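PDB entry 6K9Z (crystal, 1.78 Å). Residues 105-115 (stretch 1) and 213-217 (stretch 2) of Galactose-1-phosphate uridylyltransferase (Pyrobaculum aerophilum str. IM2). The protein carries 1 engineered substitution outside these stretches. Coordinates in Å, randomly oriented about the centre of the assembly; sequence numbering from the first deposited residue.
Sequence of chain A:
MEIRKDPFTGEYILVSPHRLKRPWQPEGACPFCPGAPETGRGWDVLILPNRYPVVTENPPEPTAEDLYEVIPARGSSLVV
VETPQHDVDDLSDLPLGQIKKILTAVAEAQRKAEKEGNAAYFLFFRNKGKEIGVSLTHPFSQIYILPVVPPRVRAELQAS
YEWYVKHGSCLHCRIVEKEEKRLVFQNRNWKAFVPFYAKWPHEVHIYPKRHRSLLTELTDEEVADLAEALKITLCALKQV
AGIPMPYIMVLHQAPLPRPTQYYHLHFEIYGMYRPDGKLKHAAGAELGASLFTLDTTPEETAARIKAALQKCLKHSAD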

ATOM      1  N   ALA A 105      17.344  22.440  -5.904  1.00 19.45           N
ATOM      2  CA  ALA A 105      16.239  22.851  -6.796  1.00 19.78           C
ATOM      3  C   ALA A 105      14.890  22.451  -6.155  1.00 18.77           C
ATOM      4  O   ALA A 105      13.899  23.227  -6.265  1.00 19.23           O
ATOM      5  CB  ALA A 105      16.383  22.249  -8.158  1.00 20.23           C
ATOM      6  N   VAL A 106      14.815  21.263  -5.565  1.00 17.75           N
ATOM      7  CA  VAL A 106      13.553  20.804  -4.916  1.00 17.49           C
ATOM      8  C   VAL A 106      13.250  21.714  -3.721  1.00 17.63           C
ATOM      9  O   VAL A 106      12.092  22.164  -3.594  1.00 16.92           O
ATOM     10  CB  VAL A 106      13.614  19.332  -4.521  1.00 17.21           C
ATOM     11  CG1 VAL A 106      12.417  18.911  -3.696  1.00 17.69           C
ATOM     12  CG2 VAL A 106      13.748  18.466  -5.754  1.00 17.44           C
ATOM     13  N   ALA A 107      14.266  22.070  -2.942  1.00 17.26           N
ATOM     14  CA  ALA A 107      14.036  22.981  -1.808  1.00 18.03           C
ATOM     15  C   ALA A 107      13.517  24.342  -2.347  1.00 19.45           C
ATOM     16  O   ALA A 107      12.634  24.924  -1.714  1.00 19.41           O
ATOM     17  CB  ALA A 107      15.281  23.099  -0.977  1.00 18.21           C
ATOM     18  N   GLU A 108      14.102  24.867  -3.430  1.00 20.38           N
ATOM     19  CA  GLU A 108      13.701  26.202  -3.943  1.00 22.59           C
ATOM     20  C   GLU A 108      12.231  26.133  -4.348  1.00 21.30           C
ATOM     21  O   GLU A 108      11.493  27.077  -4.048  1.00 20.91           O
ATOM     22  CB  GLU A 108      14.581  26.674  -5.107  1.00 26.43           C
ATOM     23  CG  GLU A 108      15.991  26.991  -4.657  1.00 30.40           C
ATOM     24  CD  GLU A 108      17.007  27.309  -5.752  1.00 35.88           C
ATOM     25  OE1 GLU A 108      16.749  26.974  -6.965  1.00 42.78           O
ATOM     26  OE2 GLU A 108      18.068  27.874  -5.389  1.00 41.28           O
ATOM     27  N   ALA A 109      11.835  25.034  -4.994  1.00 19.86           N
ATOM     28  CA  ALA A 109      10.432  24.794  -5.416  1.00 19.88           C
ATOM     29  C   ALA A 109       9.563  24.812  -4.154  1.00 19.34           C
ATOM     30  O   ALA A 109       8.459  25.411  -4.209  1.00 19.65           O
ATOM     31  CB  ALA A 109      10.290  23.501  -6.172  1.00 19.65           C
ATOM     32  N   GLN A 110      10.012  24.167  -3.058  1.00 17.65           N
ATOM     33  CA  GLN A 110       9.182  24.136  -1.832  1.00 17.56           C
ATOM     34  C   GLN A 110       9.062  25.544  -1.259  1.00 18.93           C
ATOM     35  O   GLN A 110       7.993  25.864  -0.716  1.00 19.40           O
ATOM     36  CB  GLN A 110       9.754  23.152  -0.810  1.00 16.54           C
ATOM     37  CG  GLN A 110       8.919  23.091   0.456  1.00 16.80           C
ATOM     38  CD  GLN A 110       9.349  21.960   1.348  1.00 16.92           C
ATOM     39  OE1 GLN A 110       9.775  20.912   0.845  1.00 15.89           O
ATOM     40  NE2 GLN A 110       9.235  22.154   2.659  1.00 16.92           N
ATOM     41  N   ARG A 111      10.120  26.352  -1.328  1.00 19.56           N
ATOM     42  CA  ARG A 111      10.040  27.722  -0.750  1.00 22.24           C
ATOM     43  C   ARG A 111       8.951  28.497  -1.496  1.00 23.09           C
ATOM     44  O   ARG A 111       8.245  29.291  -0.857  1.00 22.65           O
ATOM     45  CB  ARG A 111      11.404  28.414  -0.758  1.00 24.07           C
ATOM     46  CG  ARG A 111      12.253  28.038   0.444  1.00 24.93           C
ATOM     47  CD  ARG A 111      13.495  28.866   0.696  1.00 26.84           C
ATOM     48  NE  ARG A 111      14.382  28.011   1.464  1.00 28.30           N
ATOM     49  CZ  ARG A 111      15.331  27.255   0.935  1.00 29.83           C
ATOM     50  NH1 ARG A 111      15.540  27.279  -0.370  1.00 29.91           N
ATOM     51  NH2 ARG A 111      16.074  26.487   1.710  1.00 28.95           N
ATOM     52  N   LYS A 112       8.855  28.267  -2.806  1.00 24.06           N
ATOM     53  CA  LYS A 112       7.822  28.919  -3.652  1.00 26.24           C
ATOM     54  C   LYS A 112       6.458  28.430  -3.154  1.00 24.92           C
ATOM     55  O   LYS A 112       5.539  29.291  -2.956  1.00 25.55           O
ATOM     56  CB  LYS A 112       8.145  28.691  -5.134  1.00 29.29           C
ATOM     57  CG  LYS A 112       7.107  29.185  -6.127  1.00 33.34           C
ATOM     58  CD  LYS A 112       7.680  29.827  -7.401  1.00 37.67           C
ATOM     59  CE  LYS A 112       6.590  30.420  -8.293  1.00 41.21           C
ATOM     60  NZ  LYS A 112       5.469  29.449  -8.483  1.00 41.89           N
ATOM     61  N   ALA A 113       6.313  27.126  -2.920  1.00 22.12           N
ATOM     62  CA  ALA A 113       5.018  26.540  -2.469  1.00 22.34           C
ATOM     63  C   ALA A 113       4.653  27.071  -1.083  1.00 22.55           C
ATOM     64  O   ALA A 113       3.459  27.222  -0.784  1.00 23.08           O
ATOM     65  CB  ALA A 113       5.070  25.031  -2.480  1.00 21.00           C
ATOM     66  N   GLU A 114       5.667  27.360  -0.240  1.00 21.93           N
ATOM     67  CA  GLU A 114       5.439  27.817   1.145  1.00 22.71           C
ATOM     68  C   GLU A 114       4.793  29.230   1.115  1.00 26.02           C
ATOM     69  O   GLU A 114       4.098  29.578   2.101  1.00 26.24           O
ATOM     70  CB  GLU A 114       6.743  27.757   1.965  1.00 21.15           C
ATOM     71  CG  GLU A 114       7.135  26.340   2.359  1.00 19.30           C
ATOM     72  CD  GLU A 114       8.515  26.201   2.979  1.00 18.71           C
ATOM     73  OE1 GLU A 114       9.164  27.247   3.174  1.00 18.93           O
ATOM     74  OE2 GLU A 114       8.904  25.041   3.315  1.00 18.43           O
ATOM     75  N   LYS A 115       4.927  29.970   0.000  1.00 29.45           N
ATOM     76  CA  LYS A 115       4.190  31.266  -0.220  1.00 32.69           C
ATOM     77  C   LYS A 115       2.737  31.081  -0.662  1.00 33.60           C
ATOM     78  O   LYS A 115       2.003  32.062  -0.611  1.00 34.15           O
ATOM     79  CB  LYS A 115       4.926  32.069  -1.285  1.00 36.33           C
ATOM     80  CG  LYS A 115       6.398  32.256  -0.933  1.00 37.98           C
ATOM     81  CD  LYS A 115       6.567  32.890   0.429  1.00 41.43           C
ATOM     82  CE  LYS A 115       7.917  32.665   1.079  1.00 42.11           C
ATOM     83  NZ  LYS A 115       8.507  33.913   1.594  1.00 42.15           N
ATOM     84  N   SER A 213      12.112  19.829  10.460  1.00 16.11           N
ATOM     85  CA  SER A 213      10.801  19.295  10.009  1.00 15.79           C
ATOM     86  C   SER A 213      10.450  19.672   8.570  1.00 15.61           C
ATOM     87  O   SER A 213       9.513  19.013   8.018  1.00 15.62           O
ATOM     88  CB  SER A 213       9.704  19.722  10.968  1.00 16.28           C
ATOM     89  OG  SER A 213       9.728  21.110  11.183  1.00 16.63           O
ATOM     90  N   LEU A 214      11.090  20.682   7.975  1.00 15.80           N
ATOM     91  CA  LEU A 214      10.875  21.058   6.561  1.00 15.66           C
ATOM     92  C   LEU A 214      12.206  20.965   5.837  1.00 15.60           C
ATOM     93  O   LEU A 214      13.227  21.357   6.382  1.00 15.53           O
ATOM     94  CB  LEU A 214      10.292  22.466   6.394  1.00 16.07           C
ATOM     95  CG  LEU A 214       8.899  22.717   6.945  1.00 16.42           C
ATOM     96  CD1 LEU A 214       8.619  24.224   6.882  1.00 17.83           C
ATOM     97  CD2 LEU A 214       7.826  21.920   6.231  1.00 16.35           C
ATOM     98  N   LEU A 215      12.156  20.496   4.585  1.00 15.76           N
ATOM     99  CA  LEU A 215      13.342  20.440   3.707  1.00 15.89           C
ATOM    100  C   LEU A 215      13.983  21.829   3.630  1.00 16.05           C
ATOM    101  O   LEU A 215      15.208  21.948   3.432  1.00 16.36           O
ATOM    102  CB  LEU A 215      12.877  19.948   2.326  1.00 16.53           C
ATOM    103  CG  LEU A 215      13.982  19.715   1.295  1.00 17.37           C
ATOM    104  CD1 LEU A 215      14.823  18.509   1.660  1.00 17.59           C
ATOM    105  CD2 LEU A 215      13.371  19.547  -0.082  1.00 18.08           C
ATOM    106  N   THR A 216      13.163  22.867   3.686  1.00 15.73           N
ATOM    107  CA  THR A 216      13.617  24.269   3.514  1.00 16.31           C
ATOM    108  C   THR A 216      14.369  24.771   4.747  1.00 16.75           C
ATOM    109  O   THR A 216      15.005  25.832   4.620  1.00 17.40           O
ATOM    110  CB  THR A 216      12.423  25.158   3.158  1.00 16.76           C
ATOM    111  OG1 THR A 216      11.401  24.889   4.108  1.00 16.29           O
ATOM    112  CG2 THR A 216      11.902  24.828   1.773  1.00 16.51           C
ATOM    113  N   GLU A 217      14.365  24.044   5.850  1.00 16.92           N
ATOM    114  CA  GLU A 217      15.168  24.410   7.036  1.00 17.94           C
ATOM    115  C   GLU A 217      16.600  23.946   6.863  1.00 18.49           C
ATOM    116  O   GLU A 217      17.445  24.390   7.678  1.00 19.40           O
ATOM    117  CB  GLU A 217      14.657  23.761   8.300  1.00 18.20           C
ATOM    118  CG  GLU A 217      13.361  24.333   8.828  1.00 18.91           C
ATOM    119  CD  GLU A 217      12.918  23.500  10.009  1.00 19.79           C
ATOM    120  OE1 GLU A 217      12.506  22.371   9.782  1.00 19.24           O
ATOM    121  OE2 GLU A 217      13.103  23.945  11.174  1.00 20.36           O
TER

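A short 3-10 turn packs against one side of a helix through a small contact, 367 Å² counted over both stretches, in which Thr 216 is held by two hydrogen bonds at its polar atoms while Leu 215 supplies an apolar anchor beside it. The residues of the helix that take part are Val 106, Ala 107, Gln 110, Arg 111 and Glu 114, a spacing of three and four that places them along one side of the helix; Glu 108 and Lys 112 take no part. The backbones come nearest at Ala 107 and Thr 216, whose CA atoms are 5.5 Å apart, and the small methyl side chain of Ala 107 suits so close an approach.

Thr 216 is the centre of the contact, with 100 Å² covered by the helix, the largest share of any residue here. Its CA-to-CB bond points toward the helix, and with chi1 at 50° (p), Thr 216 OG1 reaches Glu 114 OE2 and Thr 216 CG2 packs against the helix. Thr 216 OG1 donates a short hydrogen bond of 2.6 Å to Glu 114 OE2, a carboxylate oxygen well suited to accept it. Thr 216 CG2 lies 3.6 Å from Ala 107 O, 3.7 Å from Gln 110 CG and 3.5 Å from Arg 111 CG, so the methyl packs against this part of the helix while the hydroxyl stays bonded. CG2 also sits over one face of the Arg 111 guanidinium. The CA-to-CB bond of Arg 111 points sideways, but its long chain brings the guanidinium nearer, and Arg 111 NH2 donates to Thr 216 O at 3.2 Å with an N-H...acceptor angle of 157°. Backbone and side chain of the threonine are thus both tied to the helix.

Glu 114 OE2 serves a second donor from its own helix: Gln 110 NE2 bonds to Glu 114 OE2 at 3.0 Å, with an angle of 155°. Leu 214 CD1 lies 3.7 Å from Glu 114 OE2, an apolar neighbour beside the carboxylate. Gln 110 is four residues earlier than Glu 114, and its extended side chain (chi1 and chi2 both t) reaches along the helix to the carboxylate. Its amide also lies against the leucines: Gln 110 OE1 lies 3.6 Å from Leu 215 CB and Gln 110 NE2 3.8 Å from Leu 214 CD2. Although buried, both polar ends of this amide are satisfied by hydrogen bonds elsewhere in the structure.

Towards the start of the helical stretch the contact becomes apolar. Leu 215, in the t, p rotamer, brings CD2 to 3.8 Å from Val 106 CG1 and to 4.1 Å from Ala 107 CB; these are apolar side chains that lose nothing by being kept from water, and all three residues are buried. The turn carries its own brace: Glu 217 OE1 accepts from Ser 213 N at 2.7 Å and from Leu 214 N at 2.9 Å, while Glu 217 N bonds back to Leu 214 O at 3.0 Å.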